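Local coordinates for protein glycosyl hydrolase (Streptomyces cattleya, PDB 7LR8) that probably hydrolyses the beta-1,4 linkage between mannose and N-acetylglucosamine in the N-glycan core disaccharide, as a glycosidase of family GH5, at residues H52-P57 with L266-A271; H224-N229 with T302-H307; P14-N19 with A291-P296. The protein carries 1 engineered substitution. All coordinates share one frame; numbering follows the deposited sequence.

Contact 1: residues H52-P57 with L266-A271. With BMA (beta-D-mannopyranose), chain D.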
loop_
_atom_site.group_PDB
_atom_site.type_symbol
_atom_site.label_atom_id
_atom_site.label_comp_id
_atom_site.label_asym_id
_atom_site.label_seq_id
_atom_site.Cartn_x
_atom_site.Cartn_y
_atom_site.Cartn_z
ATOM N N HIS B 52 10.463 -15.494 -24.307
ATOM C CA HIS B 52 10.416 -14.230 -23.577
ATOM C C HIS B 52 9.627 -14.431 -22.294
ATOM O O HIS B 52 8.910 -15.426 -22.126
ATOM C CB HIS B 52 9.791 -13.090 -24.407
ATOM C CG HIS B 52 8.341 -13.290 -24.711
ATOM N ND1 HIS B 52 7.901 -13.991 -25.814
ATOM C CD2 HIS B 52 7.225 -12.910 -24.036
ATOM C CE1 HIS B 52 6.578 -14.014 -25.820
ATOM N NE2 HIS B 52 6.144 -13.377 -24.747
ATOM N N VAL B 53 9.790 -13.478 -21.381
ATOM C CA VAL B 53 8.978 -13.382 -20.178
ATOM C C VAL B 53 8.480 -11.954 -20.064
ATOM O O VAL B 53 9.133 -11.006 -20.518
ATOM C CB VAL B 53 9.751 -13.774 -18.894
ATOM C CG1 VAL B 53 10.013 -15.275 -18.865
ATOM C CG2 VAL B 53 11.055 -13.015 -18.800
ATOM N N ARG B 54 7.301 -11.808 -19.468
ATOM C CA ARG B 54 6.761 -10.522 -19.047
ATOM C C ARG B 54 6.875 -10.475 -17.533
ATOM O O ARG B 54 6.446 -11.420 -16.863
ATOM C CB ARG B 54 5.302 -10.385 -19.502
ATOM C CG ARG B 54 4.497 -9.260 -18.852
ATOM C CD ARG B 54 3.354 -8.856 -19.793
ATOM N NE ARG B 54 2.465 -7.838 -19.227
ATOM C CZ ARG B 54 1.229 -8.063 -18.772
ATOM N NH1 ARG B 54 0.693 -9.284 -18.818
ATOM N NH2 ARG B 54 0.508 -7.055 -18.307
ATOM N N VAL B 55 7.512 -9.420 -16.997
ATOM C CA VAL B 55 7.872 -9.381 -15.584
ATOM C C VAL B 55 7.317 -8.126 -14.906
ATOM O O VAL B 55 7.076 -7.092 -15.535
ATOM C CB VAL B 55 9.398 -9.474 -15.365
ATOM C CG1 VAL B 55 9.965 -10.694 -16.092
ATOM C CG2 VAL B 55 10.094 -8.217 -15.827
ATOM N N PHE B 56 7.150 -8.227 -13.592
ATOM C CA PHE B 56 6.348 -7.266 -12.832
ATOM C C PHE B 56 7.043 -6.721 -11.594
ATOM O O PHE B 56 7.029 -7.372 -10.531
ATOM C CB PHE B 56 5.023 -7.904 -12.435
ATOM C CG PHE B 56 4.227 -8.388 -13.601
ATOM C CD1 PHE B 56 3.418 -7.509 -14.313
ATOM C CD2 PHE B 56 4.274 -9.724 -13.983
ATOM C CE1 PHE B 56 2.674 -7.958 -15.389
ATOM C CE2 PHE B 56 3.534 -10.166 -15.073
ATOM C CZ PHE B 56 2.734 -9.267 -15.770
ATOM N N PRO B 57 7.596 -5.512 -11.677
ATOM C CA PRO B 57 7.894 -4.745 -10.463
ATOM C C PRO B 57 6.624 -4.513 -9.663
ATOM O O PRO B 57 5.520 -4.479 -10.212
ATOM C CB PRO B 57 8.437 -3.412 -10.998
ATOM C CG PRO B 57 8.838 -3.658 -12.400
ATOM C CD PRO B 57 8.032 -4.841 -12.911
ATOM N N LEU B 266 -0.967 -11.057 -28.010
ATOM C CA LEU B 266 -1.781 -11.730 -26.998
ATOM C C LEU B 266 -0.916 -11.868 -25.755
ATOM O O LEU B 266 -0.222 -12.865 -25.549
ATOM C CB LEU B 266 -2.269 -13.083 -27.509
ATOM C CG LEU B 266 -3.103 -13.861 -26.506
ATOM C CD1 LEU B 266 -4.403 -13.127 -26.188
ATOM C CD2 LEU B 266 -3.392 -15.258 -27.085
ATOM N N GLN B 267 -0.922 -10.819 -24.930
ATOM C CA GLN B 267 0.020 -10.678 -23.837
ATOM C C GLN B 267 -0.420 -11.388 -22.569
ATOM O O GLN B 267 0.407 -11.589 -21.672
ATOM C CB GLN B 267 0.239 -9.184 -23.554
ATOM C CG GLN B 267 1.475 -8.873 -22.763
ATOM C CD GLN B 267 1.536 -7.411 -22.392
ATOM O OE1 GLN B 267 0.549 -6.852 -21.906
ATOM N NE2 GLN B 267 2.683 -6.780 -22.622
ATOM N N GLU B 268 -1.694 -11.769 -22.482
ATOM C CA GLU B 268 -2.174 -12.681 -21.450
ATOM C C GLU B 268 -3.201 -13.617 -22.048
ATOM O O GLU B 268 -4.101 -13.182 -22.772
ATOM C CB GLU B 268 -2.838 -11.969 -20.269
ATOM C CG GLU B 268 -1.886 -11.143 -19.452
ATOM C CD GLU B 268 -2.599 -10.359 -18.368
ATOM O OE1 GLU B 268 -3.800 -10.634 -18.124
ATOM O OE2 GLU B 268 -1.955 -9.475 -17.776
ATOM N N VAL B 269 -3.067 -14.897 -21.721
ATOM C CA VAL B 269 -4.101 -15.893 -21.985
ATOM C C VAL B 269 -3.875 -16.991 -20.960
ATOM O O VAL B 269 -2.730 -17.392 -20.717
ATOM C CB VAL B 269 -4.058 -16.433 -23.429
ATOM C CG1 VAL B 269 -2.648 -16.929 -23.808
ATOM C CG2 VAL B 269 -5.104 -17.566 -23.597
ATOM N N GLY B 270 -4.943 -17.458 -20.319
ATOM C CA GLY B 270 -4.801 -18.480 -19.303
ATOM C C GLY B 270 -6.044 -19.335 -19.210
ATOM O O GLY B 270 -7.054 -19.081 -19.871
ATOM N N ALA B 271 -5.972 -20.333 -18.324
ATOM C CA ALA B 271 -6.987 -21.382 -18.198
ATOM C C ALA B 271 -7.548 -21.359 -16.781
ATOM O O ALA B 271 -7.122 -22.152 -15.925
ATOM C CB ALA B 271 -6.391 -22.748 -18.532
HETATM C C1 BMA D . -5.411 -10.383 -15.274
HETATM C C2 BMA D . -3.911 -10.323 -14.840
HETATM C C3 BMA D . -3.822 -10.618 -13.356
HETATM C C4 BMA D . -4.697 -11.894 -12.991
HETATM C C5 BMA D . -5.213 -12.611 -14.270
HETATM C C6 BMA D . -6.137 -13.773 -13.979
HETATM O O2 BMA D . -3.337 -9.051 -15.098
HETATM O O3 BMA D . -4.167 -9.444 -12.578
HETATM O O4 BMA D . -3.897 -12.772 -12.249
HETATM O O5 BMA D . -5.987 -11.692 -15.062
HETATM O O6 BMA D . -7.287 -13.243 -13.276
#
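Arg54 and Gln267 stack guanidinium against amide with their planes only 4° apart, an almost parallel overlap deep inside a (beta/alpha)8 barrel. The two strands, 52-55 and 264-269, face each other across the barrel interior, and their side chains meet near the sugar-binding end. Arg54 keeps its chain extended from CG to NE, with CG anti to the backbone N, carrying the guanidinium across the core. Gln267 CD lies 3.3 Å from Arg54 NE, and Gln267 OE1 sits over the centre of one guanidinium face; Phe56 CZ presses on the opposite face, 3.5 Å above its plane. The amide lies over the face, where the in-plane N-H groups cannot aim; NE pairs instead with Asp94, and Gln267 OE1 is bonded to His224. At the edge of the sandwich the guanidinium makes a salt bridge with Glu268, while Asn19 and Asn152 take further N-H groups, so a buried cation is gripped along its rim as well as on both faces. Glu268 lies on the seventh barrel strand, near its C-terminal side, the position of the nucleophile in GH5 enzymes, consistent with its OE1 being 3.3 Å from mannose C1; Trp226 also bonds that oxygen. Mannose O2 comes within 3.0 Å of Glu268 OE2. On OE2 Arg54 NH1 uses the anti lone pair, at 2.9 Å, with an N-H...O angle of 172° and OE2 almost in the guanidinium plane.

Contact 2: residues H224-N229 with T302-H307. With BMA (beta-D-mannopyranose), chain D; NAG (2-acetamido-2-deoxy-beta-D-glucopyranose), chain C.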
loop_
_atom_site.group_PDB
_atom_site.type_symbol
_atom_site.label_atom_id
_atom_site.label_comp_id
_atom_site.label_asym_id
_atom_site.label_seq_id
_atom_site.Cartn_x
_atom_site.Cartn_y
_atom_site.Cartn_z
ATOM N N HIS B 224 -5.542 -9.049 -23.570
ATOM C CA HIS B 224 -5.504 -10.015 -22.478
ATOM C C HIS B 224 -6.808 -10.803 -22.519
ATOM O O HIS B 224 -7.879 -10.227 -22.295
ATOM C CB HIS B 224 -5.363 -9.312 -21.124
ATOM C CG HIS B 224 -4.120 -8.486 -20.976
ATOM N ND1 HIS B 224 -4.014 -7.483 -20.034
ATOM C CD2 HIS B 224 -2.932 -8.519 -21.627
ATOM C CE1 HIS B 224 -2.814 -6.935 -20.109
ATOM N NE2 HIS B 224 -2.141 -7.538 -21.074
ATOM N N SER B 225 -6.725 -12.115 -22.790
ATOM C CA SER B 225 -7.913 -12.926 -23.065
ATOM C C SER B 225 -8.265 -13.805 -21.866
ATOM O O SER B 225 -7.524 -14.738 -21.531
ATOM C CB SER B 225 -7.698 -13.792 -24.298
ATOM O OG SER B 225 -8.866 -14.560 -24.537
ATOM N N TRP B 226 -9.422 -13.542 -21.259
ATOM C CA TRP B 226 -9.824 -14.211 -20.022
ATOM C C TRP B 226 -11.285 -14.615 -20.122
ATOM O O TRP B 226 -12.177 -13.761 -20.025
ATOM C CB TRP B 226 -9.583 -13.302 -18.815
ATOM C CG TRP B 226 -8.135 -13.169 -18.537
ATOM C CD1 TRP B 226 -7.333 -12.095 -18.817
ATOM C CD2 TRP B 226 -7.295 -14.161 -17.955
ATOM N NE1 TRP B 226 -6.041 -12.356 -18.419
ATOM C CE2 TRP B 226 -5.988 -13.631 -17.911
ATOM C CE3 TRP B 226 -7.513 -15.460 -17.496
ATOM C CZ2 TRP B 226 -4.915 -14.345 -17.379
ATOM C CZ3 TRP B 226 -6.442 -16.176 -16.971
ATOM C CH2 TRP B 226 -5.163 -15.624 -16.927
ATOM N N VAL B 227 -11.534 -15.924 -20.280
ATOM C CA VAL B 227 -12.887 -16.408 -20.562
ATOM C C VAL B 227 -13.786 -16.463 -19.335
ATOM O O VAL B 227 -14.947 -16.869 -19.461
ATOM C CB VAL B 227 -12.840 -17.787 -21.259
ATOM C CG1 VAL B 227 -12.119 -17.669 -22.596
ATOM C CG2 VAL B 227 -12.180 -18.838 -20.387
ATOM N N PHE B 228 -13.305 -16.048 -18.154
ATOM C CA PHE B 228 -14.214 -15.848 -17.031
ATOM C C PHE B 228 -14.964 -14.521 -17.126
ATOM O O PHE B 228 -15.713 -14.171 -16.204
ATOM C CB PHE B 228 -13.474 -15.944 -15.682
ATOM C CG PHE B 228 -12.280 -15.024 -15.542
ATOM C CD1 PHE B 228 -12.402 -13.647 -15.684
ATOM C CD2 PHE B 228 -11.036 -15.547 -15.229
ATOM C CE1 PHE B 228 -11.299 -12.813 -15.544
ATOM C CE2 PHE B 228 -9.935 -14.727 -15.092
ATOM C CZ PHE B 228 -10.066 -13.352 -15.240
ATOM N N ASN B 229 -14.795 -13.799 -18.226
ATOM C CA ASN B 229 -15.406 -12.494 -18.443
ATOM C C ASN B 229 -16.860 -12.578 -18.898
ATOM O O ASN B 229 -17.383 -11.588 -19.427
ATOM C CB ASN B 229 -14.586 -11.717 -19.472
ATOM C CG ASN B 229 -14.636 -12.338 -20.854
ATOM O OD1 ASN B 229 -15.322 -13.351 -21.086
ATOM N ND2 ASN B 229 -13.906 -11.744 -21.785
ATOM N N THR B 302 1.626 -15.021 -24.851
ATOM C CA THR B 302 2.280 -14.983 -23.551
ATOM C C THR B 302 1.307 -15.547 -22.524
ATOM O O THR B 302 0.307 -14.905 -22.189
ATOM C CB THR B 302 2.730 -13.560 -23.209
ATOM O OG1 THR B 302 3.452 -13.013 -24.331
ATOM C CG2 THR B 302 3.638 -13.562 -21.992
ATOM N N TRP B 303 1.569 -16.773 -22.069
ATOM C CA TRP B 303 0.655 -17.475 -21.188
ATOM C C TRP B 303 0.715 -16.907 -19.777
ATOM O O TRP B 303 1.791 -16.577 -19.271
ATOM C CB TRP B 303 0.977 -18.979 -21.158
ATOM C CG TRP B 303 -0.187 -19.755 -20.667
ATOM C CD1 TRP B 303 -0.467 -20.096 -19.373
ATOM C CD2 TRP B 303 -1.275 -20.248 -21.456
ATOM N NE1 TRP B 303 -1.657 -20.791 -19.316
ATOM C CE2 TRP B 303 -2.173 -20.885 -20.583
ATOM C CE3 TRP B 303 -1.576 -20.210 -22.825
ATOM C CZ2 TRP B 303 -3.347 -21.477 -21.030
ATOM C CZ3 TRP B 303 -2.749 -20.797 -23.261
ATOM C CH2 TRP B 303 -3.612 -21.416 -22.373
ATOM N N TRP B 304 -0.457 -16.763 -19.153
ATOM C CA TRP B 304 -0.554 -16.446 -17.728
ATOM C C TRP B 304 -0.908 -17.737 -17.011
ATOM O O TRP B 304 -2.038 -18.211 -17.132
ATOM C CB TRP B 304 -1.629 -15.401 -17.439
ATOM C CG TRP B 304 -1.575 -14.984 -15.996
ATOM C CD1 TRP B 304 -1.991 -15.703 -14.910
ATOM C CD2 TRP B 304 -1.018 -13.764 -15.479
ATOM N NE1 TRP B 304 -1.728 -15.008 -13.752
ATOM C CE2 TRP B 304 -1.139 -13.811 -14.077
ATOM C CE3 TRP B 304 -0.444 -12.633 -16.070
ATOM C CZ2 TRP B 304 -0.687 -12.782 -13.263
ATOM C CZ3 TRP B 304 -0.005 -11.614 -15.257
ATOM C CH2 TRP B 304 -0.131 -11.687 -13.874
ATOM N N CYS B 305 0.023 -18.286 -16.229
ATOM C CA CYS B 305 1.303 -17.685 -15.886
ATOM C C CYS B 305 2.341 -18.803 -15.795
ATOM O O CYS B 305 2.023 -19.973 -16.038
ATOM C CB CYS B 305 1.206 -16.929 -14.563
ATOM S SG CYS B 305 0.423 -17.903 -13.242
ATOM N N SER B 306 3.574 -18.450 -15.438
ATOM C CA SER B 306 4.634 -19.455 -15.420
ATOM C C SER B 306 4.413 -20.462 -14.294
ATOM O O SER B 306 4.465 -21.684 -14.518
ATOM C CB SER B 306 5.998 -18.770 -15.300
ATOM O OG SER B 306 6.143 -18.096 -14.061
ATOM N N HIS B 307 4.127 -19.971 -13.083
ATOM C CA HIS B 307 4.107 -20.803 -11.890
ATOM C C HIS B 307 2.839 -20.584 -11.083
ATOM O O HIS B 307 2.350 -19.456 -10.954
ATOM C CB HIS B 307 5.330 -20.527 -11.018
ATOM C CG HIS B 307 6.618 -20.964 -11.641
ATOM N ND1 HIS B 307 7.324 -20.175 -12.527
ATOM C CD2 HIS B 307 7.311 -22.123 -11.535
ATOM C CE1 HIS B 307 8.405 -20.823 -12.923
ATOM N NE2 HIS B 307 8.417 -22.011 -12.343
HETATM C C1 BMA D . -5.411 -10.383 -15.274
HETATM C C2 BMA D . -3.911 -10.323 -14.840
HETATM C C3 BMA D . -3.822 -10.618 -13.356
HETATM C C4 BMA D . -4.697 -11.894 -12.991
HETATM C C5 BMA D . -5.213 -12.611 -14.270
HETATM C C6 BMA D . -6.137 -13.773 -13.979
HETATM O O2 BMA D . -3.337 -9.051 -15.098
HETATM O O3 BMA D . -4.167 -9.444 -12.578
HETATM O O4 BMA D . -3.897 -12.772 -12.249
HETATM O O5 BMA D . -5.987 -11.692 -15.062
HETATM O O6 BMA D . -7.287 -13.243 -13.276
HETATM C C1 NAG C . -10.216 -8.692 -13.735
HETATM C C2 NAG C . -9.312 -8.993 -12.539
HETATM C C3 NAG C . -7.836 -8.840 -12.930
HETATM C C4 NAG C . -7.512 -9.635 -14.194
HETATM C C5 NAG C . -8.499 -9.224 -15.288
HETATM C C6 NAG C . -8.342 -9.949 -16.601
HETATM C C7 NAG C . -9.868 -8.540 -10.180
HETATM C C8 NAG C . -10.214 -7.477 -9.174
HETATM N N2 NAG C . -9.644 -8.114 -11.429
HETATM O O1 NAG C . -11.531 -8.964 -13.384
HETATM O O3 NAG C . -7.003 -9.257 -11.856
HETATM O O4 NAG C . -6.162 -9.354 -14.563
HETATM O O5 NAG C . -9.833 -9.497 -14.839
HETATM O O6 NAG C . -9.192 -9.388 -17.593
HETATM O O7 NAG C . -9.785 -9.728 -9.872
#
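Trp226 drives the edge of its six-membered ring toward the face of Trp304, an offset edge-to-face pair with ring planes at 74°. The centroids of the Trp226 six-membered ring and the Trp304 five-membered ring are 5.4 Å apart. This is the tight part: Trp226 CZ2 rests 3.5 Å from Trp304 CB, close to the plane of its own indole. With chi1 at -173°, Trp304 points its indole away from its own N and into the barrel mouth, and Cys305 CB, beyond a cis peptide bond, backs the face away from the sugar at 3.4 Å above the plane.

The two indoles form adjoining walls for the disaccharide. Mannose O5 lies 3.3 Å above one face of Trp226, offset toward the rim, while mannose C3 lies over a face of Trp304. The GlcNAc reaches the other end of the Trp226 indole, its C6 being 3.2 Å from Trp226 CD1. The bond from NE1 to Glu268 helps hold the ring's rotation. With an alanine in place of Trp226, the mannose would probably lose the indole face beside O5, Glu268 its indole N-H partner, and the edge contact on Trp304 would be left as a gap.

Looser packing marks the chain beyond, a type I turn from Trp226 to Asn229 whose last two residues are partly exposed. Here Phe228 lays a face on Trp226 CB but offers the sugars merely its edge, with CZ 3.4 Å from mannose O6, and it touches nothing of segment 302-307. Aromatic walls with a non-proline cis peptide after strand 298-304 are characteristic of the sugar-binding cleft of GH5 barrels.

Contact 3: residues P14-N19 with A291-P296; sequences PRFGVN and AVLDCP
The N-terminal end of the first barrel strand, 15-19, is joined here to the last turn of helix 281-293, one of the helices that wrap the (beta/alpha)8 barrel. Leu293, in this turn, carries the join alone on its side. Its CD1 lies 3.8 Å from Phe16 CZ, while CD2 touches both rings, 3.9 Å from Pro14 CG and from Phe16 CZ. CD1 meets the phenyl ring at its edge, near the ring plane. Leu293 and Phe16 come at each other from opposite directions, and both set CG anti to the carbonyl carbon (Phe16 chi1 -61°), which sends the phenyl out from the strand to the leucine. Pro14 crosses the leucine at a slant, so that a ring from the strand and a ring just before it border the same branched side chain. No hydrogen bond spans the two segments, and the contact is wholly apolar and small, 105 Å² in all. Trp346 of helix 334-349 touches both Pro14 and Leu293, while Val343 and Arg347 of that helix lie against Phe16. Further on, a 2.8 Å bond from Cys295 N to Val292 O holds the chain as it heads for strand 298-304. Alternation along 15-19 puts Phe16 outside the strand ring and Asn19 within it, as in (beta/alpha)8 barrels, where alternate side chains of a strand face the helices outside and the barrel interior.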
loop_
_atom_site.group_PDB
_atom_site.type_symbol
_atom_site.label_atom_id
_atom_site.label_comp_id
_atom_site.label_asym_id
_atom_site.label_seq_id
_atom_site.Cartn_x
_atom_site.Cartn_y
_atom_site.Cartn_z
ATOM N N PRO B 14 5.410 -15.366 -34.928
ATOM C CA PRO B 14 4.938 -15.204 -33.548
ATOM C C PRO B 14 5.950 -15.708 -32.529
ATOM O O PRO B 14 6.616 -16.729 -32.738
ATOM C CB PRO B 14 3.657 -16.050 -33.517
ATOM C CG PRO B 14 3.909 -17.092 -34.505
ATOM C CD PRO B 14 4.618 -16.383 -35.637
ATOM N N ARG B 15 6.043 -14.981 -31.421
ATOM C CA ARG B 15 6.878 -15.333 -30.284
ATOM C C ARG B 15 6.038 -16.002 -29.201
ATOM O O ARG B 15 4.816 -15.854 -29.146
ATOM C CB ARG B 15 7.580 -14.096 -29.735
ATOM C CG ARG B 15 8.237 -13.279 -30.841
ATOM C CD ARG B 15 9.194 -12.283 -30.267
ATOM N NE ARG B 15 9.950 -12.885 -29.179
ATOM C CZ ARG B 15 11.087 -12.396 -28.699
ATOM N NH1 ARG B 15 11.610 -11.286 -29.219
ATOM N NH2 ARG B 15 11.697 -13.023 -27.703
ATOM N N PHE B 16 6.717 -16.754 -28.338
ATOM C CA PHE B 16 6.060 -17.531 -27.296
ATOM C C PHE B 16 6.730 -17.247 -25.960
ATOM O O PHE B 16 7.957 -17.300 -25.854
ATOM C CB PHE B 16 6.111 -19.030 -27.642
ATOM C CG PHE B 16 5.412 -19.375 -28.931
ATOM C CD1 PHE B 16 4.043 -19.589 -28.947
ATOM C CD2 PHE B 16 6.115 -19.462 -30.131
ATOM C CE1 PHE B 16 3.383 -19.902 -30.129
ATOM C CE2 PHE B 16 5.463 -19.764 -31.312
ATOM C CZ PHE B 16 4.090 -19.990 -31.309
ATOM N N GLY B 17 5.931 -16.946 -24.944
ATOM C CA GLY B 17 6.498 -16.597 -23.663
ATOM C C GLY B 17 5.499 -16.788 -22.551
ATOM O O GLY B 17 4.408 -17.325 -22.759
ATOM N N VAL B 18 5.903 -16.380 -21.347
ATOM C CA VAL B 18 5.046 -16.508 -20.172
ATOM C C VAL B 18 5.100 -15.230 -19.357
ATOM O O VAL B 18 6.098 -14.501 -19.359
ATOM C CB VAL B 18 5.420 -17.707 -19.272
ATOM C CG1 VAL B 18 5.164 -19.010 -19.992
ATOM C CG2 VAL B 18 6.869 -17.619 -18.825
ATOM N N ASN B 19 3.997 -14.956 -18.666
ATOM C CA ASN B 19 3.990 -13.985 -17.580
ATOM C C ASN B 19 4.623 -14.630 -16.357
ATOM O O ASN B 19 4.133 -15.658 -15.883
ATOM C CB ASN B 19 2.559 -13.540 -17.292
ATOM C CG ASN B 19 1.973 -12.763 -18.441
ATOM O OD1 ASN B 19 2.207 -11.570 -18.558
ATOM N ND2 ASN B 19 1.241 -13.441 -19.321
ATOM N N ALA B 291 -6.117 -21.665 -32.385
ATOM C CA ALA B 291 -6.995 -20.635 -32.926
ATOM C C ALA B 291 -6.254 -19.309 -33.096
ATOM O O ALA B 291 -6.424 -18.623 -34.110
ATOM C CB ALA B 291 -8.214 -20.455 -32.016
ATOM N N VAL B 292 -5.405 -18.952 -32.137
ATOM C CA VAL B 292 -4.688 -17.682 -32.231
ATOM C C VAL B 292 -3.646 -17.736 -33.339
ATOM O O VAL B 292 -3.487 -16.783 -34.113
ATOM C CB VAL B 292 -4.058 -17.325 -30.878
ATOM C CG1 VAL B 292 -3.129 -16.123 -31.041
ATOM C CG2 VAL B 292 -5.145 -17.000 -29.874
ATOM N N LEU B 293 -2.929 -18.854 -33.451
ATOM C CA LEU B 293 -1.899 -18.949 -34.478
ATOM C C LEU B 293 -2.475 -19.059 -35.889
ATOM O O LEU B 293 -1.709 -18.998 -36.857
ATOM C CB LEU B 293 -0.975 -20.140 -34.184
ATOM C CG LEU B 293 -0.088 -20.032 -32.934
ATOM C CD1 LEU B 293 0.833 -21.243 -32.837
ATOM C CD2 LEU B 293 0.720 -18.749 -32.923
ATOM N N ASP B 294 -3.792 -19.216 -36.032
ATOM C CA ASP B 294 -4.465 -19.069 -37.318
ATOM C C ASP B 294 -4.789 -17.604 -37.643
ATOM O O ASP B 294 -5.490 -17.334 -38.623
ATOM C CB ASP B 294 -5.743 -19.916 -37.333
ATOM C CG ASP B 294 -6.288 -20.143 -38.728
ATOM O OD1 ASP B 294 -5.492 -20.447 -39.651
ATOM O OD2 ASP B 294 -7.526 -20.028 -38.893
ATOM N N CYS B 295 -4.310 -16.670 -36.834
ATOM C CA CYS B 295 -4.470 -15.238 -37.048
ATOM C C CYS B 295 -3.144 -14.650 -37.484
ATOM O O CYS B 295 -2.129 -14.913 -36.826
ATOM C CB CYS B 295 -4.925 -14.545 -35.764
ATOM S SG CYS B 295 -6.542 -15.045 -35.185
ATOM N N PRO B 296 -3.094 -13.879 -38.570
ATOM C CA PRO B 296 -1.823 -13.283 -38.987
ATOM C C PRO B 296 -1.451 -12.106 -38.101
ATOM O O PRO B 296 -2.282 -11.543 -37.381
ATOM C CB PRO B 296 -2.091 -12.823 -40.426
ATOM C CG PRO B 296 -3.469 -13.301 -40.776
ATOM C CD PRO B 296 -4.187 -13.531 -39.486
#

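All three contacts draw on one parallel barrel sheet, in which strand 15-19 lies between 52-55 and 298-304, and 264-269 between 298-304 and 221-225. Contacts 1 and 2 have centres about 8 Å apart and share the mannose; a hydrogen bond between His52 NE2 and Thr302 OG1, 2.7 Å, joins them. Contact 3 lies away from the sugar site, its centre about 12 Å from that of contact 1 and about 13 Å from that of contact 2. Asn19 bridges the difference, with OD1 2.8 Å from Arg54 NH1 and its backbone N 2.8 Å from Trp303 O. Near Glu268, the engineered Ala153 lies with its side chain about 6 Å away.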